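Aminotransferase, class I and II (Erwinia tasmaniensis, PDB 5Z0Q) belongs to the class I and II aminotransferase family and binds pyridoxal-5'-phosphate in a two-subunit assembly. Local coordinates at residues 53-58 with 279-284; 93-98 with 262-267. All coordinates share one frame; numbering follows the deposited sequence.

Contact 1: residues 53-58 with 279-284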
ATOM      1  N   ASP A  53     -10.974  15.119  12.760  1.00 35.65           N
ATOM      2  CA  ASP A  53     -12.429  15.010  12.797  1.00 30.93           C
ATOM      3  C   ASP A  53     -12.963  14.197  11.627  1.00 30.50           C
ATOM      4  O   ASP A  53     -13.953  13.471  11.778  1.00 38.73           O
ATOM      5  CB  ASP A  53     -13.064  16.401  12.812  1.00 33.93           C
ATOM      6  CG  ASP A  53     -12.728  17.182  14.072  1.00 46.18           C
ATOM      7  OD1 ASP A  53     -11.955  16.665  14.908  1.00 43.07           O
ATOM      8  OD2 ASP A  53     -13.239  18.312  14.226  1.00 46.49           O
ATOM      9  N   ALA A  54     -12.328  14.297  10.458  1.00 30.70           N
ATOM     10  CA  ALA A  54     -12.759  13.492   9.321  1.00 29.58           C
ATOM     11  C   ALA A  54     -12.454  12.018   9.545  1.00 33.05           C
ATOM     12  O   ALA A  54     -13.261  11.150   9.192  1.00 35.87           O
ATOM     13  CB  ALA A  54     -12.095  13.986   8.038  1.00 17.50           C
ATOM     14  N   LEU A  55     -11.290  11.716  10.129  1.00 34.59           N
ATOM     15  CA  LEU A  55     -10.942  10.328  10.415  1.00 26.62           C
ATOM     16  C   LEU A  55     -11.888   9.720  11.443  1.00 30.55           C
ATOM     17  O   LEU A  55     -12.280   8.554  11.320  1.00 32.88           O
ATOM     18  CB  LEU A  55      -9.494  10.240  10.901  1.00 26.93           C
ATOM     19  CG  LEU A  55      -8.406  10.463   9.847  1.00 26.31           C
ATOM     20  CD1 LEU A  55      -7.050  10.649  10.507  1.00 23.35           C
ATOM     21  CD2 LEU A  55      -8.369   9.300   8.869  1.00 24.63           C
ATOM     22  N   GLN A  56     -12.269  10.496  12.461  1.00 34.58           N
ATOM     23  CA  GLN A  56     -13.174   9.982  13.484  1.00 32.43           C
ATOM     24  C   GLN A  56     -14.556   9.692  12.912  1.00 36.97           C
ATOM     25  O   GLN A  56     -15.176   8.679  13.258  1.00 36.72           O
ATOM     26  CB  GLN A  56     -13.271  10.970  14.648  1.00 30.84           C
ATOM     27  CG  GLN A  56     -11.984  11.141  15.444  1.00 28.79           C
ATOM     28  CD  GLN A  56     -11.662   9.939  16.315  1.00 44.80           C
ATOM     29  OE1 GLN A  56     -12.392   8.950  16.329  1.00 48.89           O
ATOM     30  NE2 GLN A  56     -10.560  10.025  17.054  1.00 46.49           N
ATOM     31  N   GLN A  57     -15.059  10.573  12.041  1.00 32.42           N
ATOM     32  CA  GLN A  57     -16.348  10.324  11.404  1.00 32.53           C
ATOM     33  C   GLN A  57     -16.311   9.068  10.544  1.00 34.54           C
ATOM     34  O   GLN A  57     -17.338   8.400  10.374  1.00 44.02           O
ATOM     35  CB  GLN A  57     -16.761  11.532  10.562  1.00 32.73           C
ATOM     36  CG  GLN A  57     -17.199  12.745  11.371  1.00 40.64           C
ATOM     37  CD  GLN A  57     -18.625  12.625  11.880  1.00 62.97           C
ATOM     38  OE1 GLN A  57     -19.418  11.841  11.359  1.00 61.17           O
ATOM     39  NE2 GLN A  57     -18.956  13.405  12.904  1.00 53.23           N
ATOM     40  N   ARG A  58     -15.141   8.726  10.000  1.00 34.45           N
ATOM     41  CA  ARG A  58     -15.023   7.534   9.170  1.00 31.49           C
ATOM     42  C   ARG A  58     -14.861   6.269  10.004  1.00 29.76           C
ATOM     43  O   ARG A  58     -15.367   5.210   9.616  1.00 29.36           O
ATOM     44  CB  ARG A  58     -13.849   7.684   8.200  1.00 23.87           C
ATOM     45  CG  ARG A  58     -13.729   6.554   7.194  1.00 19.69           C
ATOM     46  CD  ARG A  58     -15.016   6.378   6.415  1.00 20.92           C
ATOM     47  NE  ARG A  58     -14.984   5.199   5.556  1.00 23.71           N
ATOM     48  CZ  ARG A  58     -15.256   3.967   5.971  1.00 26.48           C
ATOM     49  NH1 ARG A  58     -15.209   2.951   5.119  1.00 25.77           N
ATOM     50  NH2 ARG A  58     -15.572   3.748   7.240  1.00 22.41           N
ATOM     51  N   TYR A 279      -7.675   7.951   2.296  1.00 24.03           N
ATOM     52  CA  TYR A 279      -8.433   8.829   1.412  1.00 26.70           C
ATOM     53  C   TYR A 279      -9.141   9.924   2.199  1.00 29.53           C
ATOM     54  O   TYR A 279      -9.201  11.077   1.757  1.00 28.57           O
ATOM     55  CB  TYR A 279      -9.446   8.016   0.607  1.00 22.12           C
ATOM     56  CG  TYR A 279      -8.910   7.440  -0.683  1.00 22.45           C
ATOM     57  CD1 TYR A 279      -8.043   8.171  -1.485  1.00 22.72           C
ATOM     58  CD2 TYR A 279      -9.274   6.168  -1.100  1.00 21.82           C
ATOM     59  CE1 TYR A 279      -7.554   7.648  -2.668  1.00 24.16           C
ATOM     60  CE2 TYR A 279      -8.789   5.637  -2.280  1.00 23.78           C
ATOM     61  CZ  TYR A 279      -7.932   6.380  -3.059  1.00 23.56           C
ATOM     62  OH  TYR A 279      -7.450   5.850  -4.233  1.00 23.10           O
ATOM     63  N   VAL A 280      -9.681   9.579   3.370  1.00 23.74           N
ATOM     64  CA  VAL A 280     -10.435  10.547   4.160  1.00 26.28           C
ATOM     65  C   VAL A 280      -9.517  11.641   4.689  1.00 28.41           C
ATOM     66  O   VAL A 280      -9.880  12.824   4.704  1.00 26.31           O
ATOM     67  CB  VAL A 280     -11.184   9.829   5.298  1.00 29.14           C
ATOM     68  CG1 VAL A 280     -11.878  10.833   6.200  1.00 28.49           C
ATOM     69  CG2 VAL A 280     -12.190   8.841   4.728  1.00 21.16           C
ATOM     70  N   ALA A 281      -8.309  11.272   5.120  1.00 29.01           N
ATOM     71  CA  ALA A 281      -7.390  12.265   5.666  1.00 23.30           C
ATOM     72  C   ALA A 281      -6.831  13.165   4.572  1.00 22.26           C
ATOM     73  O   ALA A 281      -6.697  14.379   4.769  1.00 23.15           O
ATOM     74  CB  ALA A 281      -6.259  11.572   6.422  1.00 20.02           C
ATOM     75  N   ALA A 282      -6.499  12.593   3.412  1.00 23.34           N
ATOM     76  CA  ALA A 282      -5.939  13.395   2.329  1.00 20.98           C
ATOM     77  C   ALA A 282      -6.961  14.385   1.785  1.00 28.05           C
ATOM     78  O   ALA A 282      -6.603  15.502   1.393  1.00 24.94           O
ATOM     79  CB  ALA A 282      -5.426  12.486   1.212  1.00 19.07           C
ATOM     80  N   SER A 283      -8.237  13.993   1.748  1.00 25.77           N
ATOM     81  CA  SER A 283      -9.279  14.913   1.304  1.00 23.46           C
ATOM     82  C   SER A 283      -9.420  16.082   2.270  1.00 31.01           C
ATOM     83  O   SER A 283      -9.381  17.247   1.860  1.00 32.50           O
ATOM     84  CB  SER A 283     -10.609  14.174   1.152  1.00 26.80           C
ATOM     85  OG  SER A 283     -10.596  13.322   0.021  1.00 38.41           O
ATOM     86  N   ALA A 284      -9.575  15.787   3.564  1.00 28.58           N
ATOM     87  CA  ALA A 284      -9.727  16.849   4.554  1.00 29.27           C
ATOM     88  C   ALA A 284      -8.487  17.729   4.634  1.00 30.52           C
ATOM     89  O   ALA A 284      -8.590  18.914   4.971  1.00 32.34           O
ATOM     90  CB  ALA A 284     -10.040  16.249   5.925  1.00 21.06           C
TER
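Val-280 fits between Ala-54 and Arg-58, one turn apart on the facing helix, and its two methyls divide the work. CG1, anti to the backbone N (chi1 175°), lies against Ala-54, 3.7 Å from its CB; CG2 meets the aliphatic part of Arg-58, with CG of Arg-58 at 3.7 Å. The arginine side chain crosses the valine at about a right angle, touching it with methylenes while its guanidinium serves other partners: NH2 bonds to Val-63 O, and NH1 forms a salt bridge with Asp-23 of the second subunit. One turn on from Val-280, Ala-284 sets its CB 3.7 Å from CB of Ala-54. Beside this row, Leu-55 lays CD2 on CB of Ala-281 at 3.9 Å and packs on Phe-64 of the second subunit. Only van der Waals contacts join the segments, and CG1 of Val-280 also borders the carbonyl of Ala-54. With three alanines in the interface, the segment axes come to 8.7 Å, roughly antiparallel at 148°. The side chain of Ala-281 is about 13 Å from a bound pyridoxal-5'-phosphate. This is antiparallel helix-helix packing of valine, leucine and alanine, joining helix 49-59 to helix 276-288 beside the subunit interface of a dimeric aminotransferase.

Contact 2: residues 93-98 with 262-267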
ATOM      1  N   TRP A  93      -6.508  12.040 -15.756  1.00 34.27           N
ATOM      2  CA  TRP A  93      -5.055  12.055 -15.629  1.00 33.69           C
ATOM      3  C   TRP A  93      -4.585  11.484 -14.299  1.00 27.71           C
ATOM      4  O   TRP A  93      -3.416  11.102 -14.183  1.00 28.80           O
ATOM      5  CB  TRP A  93      -4.518  13.481 -15.773  1.00 33.93           C
ATOM      6  CG  TRP A  93      -4.735  14.103 -17.115  1.00 35.53           C
ATOM      7  CD1 TRP A  93      -5.278  13.512 -18.219  1.00 37.94           C
ATOM      8  CD2 TRP A  93      -4.413  15.445 -17.497  1.00 36.41           C
ATOM      9  NE1 TRP A  93      -5.313  14.404 -19.265  1.00 40.91           N
ATOM     10  CE2 TRP A  93      -4.786  15.598 -18.846  1.00 36.43           C
ATOM     11  CE3 TRP A  93      -3.842  16.532 -16.827  1.00 34.81           C
ATOM     12  CZ2 TRP A  93      -4.609  16.794 -19.539  1.00 33.25           C
ATOM     13  CZ3 TRP A  93      -3.667  17.719 -17.516  1.00 31.14           C
ATOM     14  CH2 TRP A  93      -4.048  17.839 -18.857  1.00 34.47           C
ATOM     15  N   LEU A  94      -5.461  11.417 -13.302  1.00 30.69           N
ATOM     16  CA  LEU A  94      -5.052  11.059 -11.953  1.00 32.98           C
ATOM     17  C   LEU A  94      -4.956   9.548 -11.784  1.00 30.21           C
ATOM     18  O   LEU A  94      -5.775   8.792 -12.314  1.00 29.90           O
ATOM     19  CB  LEU A  94      -6.033  11.635 -10.931  1.00 27.48           C
ATOM     20  CG  LEU A  94      -6.185  13.156 -10.938  1.00 24.52           C
ATOM     21  CD1 LEU A  94      -7.188  13.600  -9.889  1.00 25.85           C
ATOM     22  CD2 LEU A  94      -4.842  13.830 -10.713  1.00 27.70           C
ATOM     23  N   VAL A  95      -3.937   9.116 -11.043  1.00 31.47           N
ATOM     24  CA  VAL A  95      -3.765   7.725 -10.634  1.00 32.94           C
ATOM     25  C   VAL A  95      -3.349   7.754  -9.169  1.00 29.53           C
ATOM     26  O   VAL A  95      -2.263   8.246  -8.841  1.00 29.09           O
ATOM     27  CB  VAL A  95      -2.721   6.976 -11.477  1.00 26.76           C
ATOM     28  CG1 VAL A  95      -2.512   5.573 -10.933  1.00 24.21           C
ATOM     29  CG2 VAL A  95      -3.144   6.919 -12.936  1.00 24.18           C
ATOM     30  N   PHE A  96      -4.204   7.239  -8.289  1.00 31.57           N
ATOM     31  CA  PHE A  96      -3.934   7.288  -6.859  1.00 25.86           C
ATOM     32  C   PHE A  96      -3.031   6.135  -6.438  1.00 25.31           C
ATOM     33  O   PHE A  96      -3.178   5.004  -6.909  1.00 26.29           O
ATOM     34  CB  PHE A  96      -5.243   7.254  -6.071  1.00 26.05           C
ATOM     35  CG  PHE A  96      -6.135   8.432  -6.334  1.00 31.32           C
ATOM     36  CD1 PHE A  96      -5.819   9.683  -5.830  1.00 31.95           C
ATOM     37  CD2 PHE A  96      -7.289   8.291  -7.087  1.00 33.03           C
ATOM     38  CE1 PHE A  96      -6.636  10.773  -6.072  1.00 33.58           C
ATOM     39  CE2 PHE A  96      -8.112   9.375  -7.332  1.00 30.71           C
ATOM     40  CZ  PHE A  96      -7.786  10.617  -6.824  1.00 34.84           C
ATOM     41  N   LEU A  97      -2.095   6.431  -5.542  1.00 25.35           N
ATOM     42  CA  LEU A  97      -1.065   5.493  -5.127  1.00 25.61           C
ATOM     43  C   LEU A  97      -0.918   5.527  -3.614  1.00 31.58           C
ATOM     44  O   LEU A  97      -1.228   6.543  -2.980  1.00 29.48           O
ATOM     45  CB  LEU A  97       0.287   5.827  -5.778  1.00 30.24           C
ATOM     46  CG  LEU A  97       0.349   5.782  -7.305  1.00 24.48           C
ATOM     47  CD1 LEU A  97       1.526   6.601  -7.811  1.00 28.34           C
ATOM     48  CD2 LEU A  97       0.447   4.345  -7.790  1.00 20.95           C
ATOM     49  N   PRO A  98      -0.458   4.427  -3.006  1.00 34.14           N
ATOM     50  CA  PRO A  98      -0.176   4.412  -1.554  1.00 30.74           C
ATOM     51  C   PRO A  98       1.256   4.839  -1.238  1.00 34.88           C
ATOM     52  O   PRO A  98       2.089   4.065  -0.746  1.00 42.01           O
ATOM     53  CB  PRO A  98      -0.449   2.952  -1.188  1.00 26.04           C
ATOM     54  CG  PRO A  98      -0.023   2.201  -2.408  1.00 31.97           C
ATOM     55  CD  PRO A  98      -0.367   3.077  -3.593  1.00 34.43           C
ATOM     56  N   ARG A 262       0.804   2.441 -19.737  1.00 28.83           N
ATOM     57  CA  ARG A 262       2.036   1.752 -19.366  1.00 31.74           C
ATOM     58  C   ARG A 262       2.291   1.836 -17.868  1.00 29.21           C
ATOM     59  O   ARG A 262       2.812   0.888 -17.271  1.00 28.25           O
ATOM     60  CB  ARG A 262       3.219   2.338 -20.141  1.00 33.34           C
ATOM     61  CG  ARG A 262       3.124   2.171 -21.649  1.00 44.85           C
ATOM     62  CD  ARG A 262       4.170   3.012 -22.368  1.00 47.31           C
ATOM     63  NE  ARG A 262       5.532   2.656 -21.979  1.00 55.46           N
ATOM     64  CZ  ARG A 262       6.622   3.279 -22.420  1.00 53.09           C
ATOM     65  NH1 ARG A 262       6.511   4.294 -23.267  1.00 52.32           N
ATOM     66  NH2 ARG A 262       7.822   2.887 -22.014  1.00 48.42           N
ATOM     67  N   PHE A 263       1.927   2.961 -17.246  1.00 28.08           N
ATOM     68  CA  PHE A 263       2.099   3.110 -15.806  1.00 23.37           C
ATOM     69  C   PHE A 263       1.158   2.183 -15.045  1.00 27.74           C
ATOM     70  O   PHE A 263       1.583   1.463 -14.132  1.00 26.27           O
ATOM     71  CB  PHE A 263       1.867   4.569 -15.409  1.00 22.82           C
ATOM     72  CG  PHE A 263       2.166   4.870 -13.966  1.00 26.59           C
ATOM     73  CD1 PHE A 263       3.445   5.220 -13.569  1.00 25.91           C
ATOM     74  CD2 PHE A 263       1.165   4.819 -13.010  1.00 22.42           C
ATOM     75  CE1 PHE A 263       3.723   5.504 -12.245  1.00 22.92           C
ATOM     76  CE2 PHE A 263       1.436   5.101 -11.685  1.00 18.28           C
ATOM     77  CZ  PHE A 263       2.717   5.444 -11.302  1.00 24.14           C
ATOM     78  N   ASN A 264      -0.127   2.184 -15.413  1.00 23.50           N
ATOM     79  CA  ASN A 264      -1.104   1.358 -14.710  1.00 23.40           C
ATOM     80  C   ASN A 264      -0.833  -0.129 -14.901  1.00 30.62           C
ATOM     81  O   ASN A 264      -1.084  -0.924 -13.987  1.00 26.70           O
ATOM     82  CB  ASN A 264      -2.516   1.706 -15.180  1.00 15.00           C
ATOM     83  CG  ASN A 264      -2.939   3.102 -14.767  1.00 21.78           C
ATOM     84  OD1 ASN A 264      -2.563   3.586 -13.699  1.00 29.79           O
ATOM     85  ND2 ASN A 264      -3.724   3.758 -15.613  1.00 21.24           N
ATOM     86  N   ARG A 265      -0.330  -0.525 -16.072  1.00 34.19           N
ATOM     87  CA  ARG A 265      -0.017  -1.932 -16.303  1.00 35.05           C
ATOM     88  C   ARG A 265       1.132  -2.393 -15.414  1.00 32.57           C
ATOM     89  O   ARG A 265       1.133  -3.531 -14.928  1.00 29.84           O
ATOM     90  CB  ARG A 265       0.309  -2.158 -17.780  1.00 26.11           C
ATOM     91  CG  ARG A 265       0.619  -3.600 -18.143  1.00 33.99           C
ATOM     92  CD  ARG A 265       0.479  -3.850 -19.643  1.00 41.31           C
ATOM     93  NE  ARG A 265       1.419  -3.066 -20.441  1.00 46.34           N
ATOM     94  CZ  ARG A 265       1.101  -1.954 -21.097  1.00 41.71           C
ATOM     95  NH1 ARG A 265      -0.139  -1.485 -21.055  1.00 39.20           N
ATOM     96  NH2 ARG A 265       2.024  -1.310 -21.799  1.00 36.78           N
ATOM     97  N   MET A 266       2.117  -1.521 -15.182  1.00 29.28           N
ATOM     98  CA  MET A 266       3.211  -1.854 -14.277  1.00 25.44           C
ATOM     99  C   MET A 266       2.755  -1.851 -12.824  1.00 29.46           C
ATOM    100  O   MET A 266       3.325  -2.567 -11.991  1.00 29.87           O
ATOM    101  CB  MET A 266       4.366  -0.873 -14.481  1.00 27.84           C
ATOM    102  CG  MET A 266       5.590  -1.130 -13.616  1.00 31.75           C
ATOM    103  SD  MET A 266       6.372  -2.717 -13.961  1.00 38.23           S
ATOM    104  CE  MET A 266       6.704  -2.550 -15.714  1.00 23.41           C
ATOM    105  N   ARG A 267       1.724  -1.068 -12.505  1.00 31.84           N
ATOM    106  CA  ARG A 267       1.256  -0.945 -11.130  1.00 28.89           C
ATOM    107  C   ARG A 267       0.306  -2.070 -10.737  1.00 29.96           C
ATOM    108  O   ARG A 267       0.290  -2.480  -9.571  1.00 26.72           O
ATOM    109  CB  ARG A 267       0.573   0.416 -10.945  1.00 22.68           C
ATOM    110  CG  ARG A 267       0.086   0.722  -9.533  1.00 23.98           C
ATOM    111  CD  ARG A 267      -1.376   0.347  -9.331  1.00 16.44           C
ATOM    112  NE  ARG A 267      -1.860   0.754  -8.017  1.00 16.52           N
ATOM    113  CZ  ARG A 267      -2.495   1.897  -7.782  1.00 17.65           C
ATOM    114  NH1 ARG A 267      -2.899   2.194  -6.555  1.00 20.11           N
ATOM    115  NH2 ARG A 267      -2.730   2.742  -8.777  1.00 14.98           N
TER
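The Arg-267 guanidinium carries CD2 of Leu-97 over one face, 3.7 Å above the plane and offset toward the rim, while Phe-96 O and CG1 of Val-95 sit at its edge, near its plane, the oxygen tilted somewhat out of it. The Phe-263 ring is met at its edge instead: CD1 of Leu-97 reaches CZ at 3.9 Å, CG1 of Val-95 approaches CE2, and OD1 of Asn-264 lies in the ring plane. Leu-97 thus splits its methyls between the two, meeting the phenylalanine tip to tip and sliding past the arginine in the opposite direction. CG of Arg-267 is anti to the backbone N (chi1 -177°) and the chain bends at chi2; the guanidinium grips Phe-96 O end-on with two nitrogens, NH1 at 2.8 Å and NH2 at 3.0 Å from that oxygen. Both bonds are bent (N-H...O 137° and 133°), as expected when two N-H groups share one acceptor. Backbone carbonyls of Val-271 and Pro-272, bonded to NE and NH1, help fix its rotation. Asn-264 comes tip to tip onto Val-95, OD1 against CG1. The arginine therefore fastens the end of helix 257-267 to strand 94-97, which pairs antiparallel with strand 250-253. This is helix-on-sheet packing in a PLP-dependent aminotransferase fold, at the strand outermost, within this chain, in the larger mixed sheet; it leads through Pro-98 to Gly-99, Val-100 and Val-101 of the cofactor pocket.

In the fold
After strand 36-38 the chain enters helix 49-59, where contact 1 opens, then passes helix 71-83 and reaches strand 94-97, which opens contact 2. It goes on through the other seven strands of the large mixed sheet before helix 257-267 returns to that strand and closes contact 2. Helix 276-288 follows directly and comes back to helix 49-59, closing contact 1, so the smaller loop lies wholly within the larger one. Although their centres are 23 Å apart, the two touch: the hydroxyl end of Tyr-279 packs on CB of Phe-96. Together they tie an early helix and an outermost strand to two consecutive helices, and both reach the second subunit.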